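Local coordinates for protein oxidase (Sinorhizobium meliloti, PDB 4FFU) that is of uncertain function but belongs to the MaoC-like proteins, perhaps with monoamine oxidase activity, at residues D121-R126 with C148-Q153. Sequence-based numbering, arbitrary orientation.
Sequences DTIRTR and CEVINQ
R126 and E149 lie side by side and point the same way across two antiparallel strands of a beta hairpin. R126 NE and NH2 both reach E149 OE1 from one face of the carboxylate, NH2 at 3.0 Å in a salt bridge. The two flat groups are turned 63° apart. The R126 chain leaves with CG anti to the backbone N (chi1 -175°). Replacing R126 with a leucine would probably leave the E149 carboxylate without its charged mate. On the same sheet face, I151 CD1, in one of two conformers, lies over the R124 guanidinium. R124 NH2 also donates edge-on to N152 O (3.1 Å). On the other face, V150 CG1 packs on I123 CB at 3.7 Å, and T125 OG1 bonds G91 O of helix 84-93, consistent with the hot dog fold of MaoC-like proteins. Past the strand end, Q153 NE2 donates almost straight to D121 OD1 (3.1 Å), and OE1 accepts from T122 N (3.0 Å). D121 OD2 is held by H118 N and a water shared with N152 ND2; N152 OD1 accepts from R154 N. Two donors on OE1 probably restrain the E149 carboxylate, while the Q153 amide spends donor and acceptor tying the hairpin's open end together.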
loop_
_atom_site.group_PDB
_atom_site.type_symbol
_atom_site.label_atom_id
_atom_site.label_comp_id
_atom_site.label_asym_id
_atom_site.label_seq_id
_atom_site.Cartn_x
_atom_site.Cartn_y
_atom_site.Cartn_z
ATOM N N ASP I 121 -2.159 -13.918 -14.970
ATOM C CA ASP I 121 -1.887 -15.311 -14.608
ATOM C C ASP I 121 -2.389 -15.570 -13.196
ATOM O O ASP I 121 -2.348 -14.677 -12.328
ATOM C CB ASP I 121 -0.377 -15.629 -14.693
ATOM C CG ASP I 121 0.144 -15.746 -16.155
ATOM O OD1 ASP I 121 -0.664 -15.707 -17.109
ATOM O OD2 ASP I 121 1.387 -15.850 -16.332
ATOM N N THR I 122 -2.824 -16.799 -12.950
ATOM C CA THR I 122 -3.284 -17.189 -11.635
ATOM C C THR I 122 -2.359 -18.293 -11.139
ATOM O O THR I 122 -2.073 -19.232 -11.875
ATOM C CB THR I 122 -4.755 -17.663 -11.696
ATOM O OG1 THR I 122 -5.558 -16.583 -12.163
ATOM C CG2 THR I 122 -5.266 -18.095 -10.298
ATOM N N ILE I 123 -1.862 -18.149 -9.916
ATOM C CA ILE I 123 -0.949 -19.132 -9.332
ATOM C C ILE I 123 -1.490 -19.837 -8.091
ATOM O O ILE I 123 -2.298 -19.268 -7.339
ATOM C CB ILE I 123 0.468 -18.563 -9.035
ATOM C CG1 ILE I 123 0.410 -17.396 -8.036
ATOM C CG2 ILE I 123 1.130 -18.167 -10.346
ATOM C CD1 ILE I 123 1.756 -16.982 -7.423
ATOM N N ARG I 124 -1.049 -21.084 -7.914
ATOM C CA ARG I 124 -1.310 -21.874 -6.703
ATOM C C ARG I 124 0.002 -22.516 -6.340
ATOM O O ARG I 124 0.882 -22.672 -7.192
ATOM C CB ARG I 124 -2.311 -22.998 -6.990
ATOM C CG ARG I 124 -3.716 -22.536 -7.329
ATOM C CD ARG I 124 -4.434 -23.620 -8.123
ATOM N NE ARG I 124 -3.873 -23.728 -9.476
ATOM C CZ ARG I 124 -3.987 -24.783 -10.287
ATOM N NH1 ARG I 124 -4.648 -25.874 -9.899
ATOM N NH2 ARG I 124 -3.425 -24.745 -11.495
ATOM N N THR I 125 0.163 -22.883 -5.074
ATOM C CA THR I 125 1.415 -23.525 -4.660
ATOM C C THR I 125 1.142 -24.935 -4.181
ATOM O O THR I 125 0.237 -25.159 -3.379
ATOM C CB THR I 125 2.140 -22.733 -3.571
ATOM O OG1 THR I 125 2.403 -21.411 -4.078
ATOM C CG2 THR I 125 3.490 -23.408 -3.233
ATOM N N ARG I 126 1.910 -25.885 -4.715
ATOM C CA ARG I 126 1.845 -27.267 -4.243
ATOM C C ARG I 126 3.012 -27.504 -3.299
ATOM O O ARG I 126 4.158 -27.160 -3.624
ATOM C CB ARG I 126 1.924 -28.252 -5.428
ATOM C CG ARG I 126 1.749 -29.714 -5.009
ATOM C CD ARG I 126 1.457 -30.592 -6.221
ATOM N NE ARG I 126 2.586 -30.496 -7.140
ATOM C CZ ARG I 126 2.481 -30.455 -8.462
ATOM N NH1 ARG I 126 1.286 -30.496 -9.032
ATOM N NH2 ARG I 126 3.578 -30.355 -9.211
ATOM N N CYS I 148 8.433 -26.885 -2.825
ATOM C CA CYS I 148 7.368 -25.946 -3.158
ATOM C C CYS I 148 7.360 -25.760 -4.666
ATOM O O CYS I 148 8.388 -25.456 -5.252
ATOM C CB CYS I 148 7.573 -24.597 -2.464
ATOM S SG CYS I 148 7.521 -24.735 -0.654
ATOM N N GLU I 149 6.200 -25.949 -5.282
ATOM C CA GLU I 149 6.051 -25.728 -6.696
ATOM C C GLU I 149 4.902 -24.783 -6.925
ATOM O O GLU I 149 3.750 -25.113 -6.587
ATOM C CB GLU I 149 5.755 -27.038 -7.419
ATOM C CG GLU I 149 6.877 -28.044 -7.349
ATOM C CD GLU I 149 6.438 -29.372 -7.906
ATOM O OE1 GLU I 149 5.757 -30.115 -7.176
ATOM O OE2 GLU I 149 6.757 -29.659 -9.078
ATOM N N VAL I 150 5.215 -23.632 -7.519
ATOM C CA VAL I 150 4.213 -22.636 -7.891
ATOM C C VAL I 150 3.774 -22.940 -9.325
ATOM O O VAL I 150 4.604 -23.042 -10.227
ATOM C CB VAL I 150 4.789 -21.199 -7.814
ATOM C CG1 VAL I 150 3.676 -20.200 -8.053
ATOM C CG2 VAL I 150 5.457 -20.966 -6.451
ATOM N N ILE I 151 2.470 -23.085 -9.515
ATOM C CA ILE I 151 1.922 -23.509 -10.804
ATOM C C ILE I 151 0.933 -22.483 -11.309
ATOM O O ILE I 151 0.214 -21.862 -10.537
ATOM C CB ILE I 151 1.266 -24.919 -10.764
ATOM C CG1 ILE I 151 0.174 -25.013 -9.685
ATOM C CG2 ILE I 151 2.325 -25.998 -10.574
ATOM C CD1 ILE I 151 -0.674 -26.277 -9.761
ATOM N N ASN I 152 0.935 -22.254 -12.621
ATOM C CA ASN I 152 -0.019 -21.290 -13.177
ATOM C C ASN I 152 -1.326 -21.939 -13.616
ATOM O O ASN I 152 -1.571 -23.110 -13.317
ATOM C CB ASN I 152 0.601 -20.466 -14.322
ATOM C CG ASN I 152 0.959 -21.325 -15.529
ATOM O OD1 ASN I 152 0.414 -22.409 -15.708
ATOM N ND2 ASN I 152 1.873 -20.834 -16.358
ATOM N N GLN I 153 -2.161 -21.162 -14.301
ATOM C CA GLN I 153 -3.519 -21.576 -14.646
ATOM C C GLN I 153 -3.524 -22.637 -15.741
ATOM O O GLN I 153 -4.573 -23.247 -16.023
ATOM C CB GLN I 153 -4.375 -20.359 -15.046
ATOM C CG GLN I 153 -4.039 -19.699 -16.387
ATOM C CD GLN I 153 -2.956 -18.642 -16.301
ATOM O OE1 GLN I 153 -2.239 -18.532 -15.302
ATOM N NE2 GLN I 153 -2.828 -17.846 -17.373
HETATM O O HOH W 1 2.902 -18.159 -15.981
#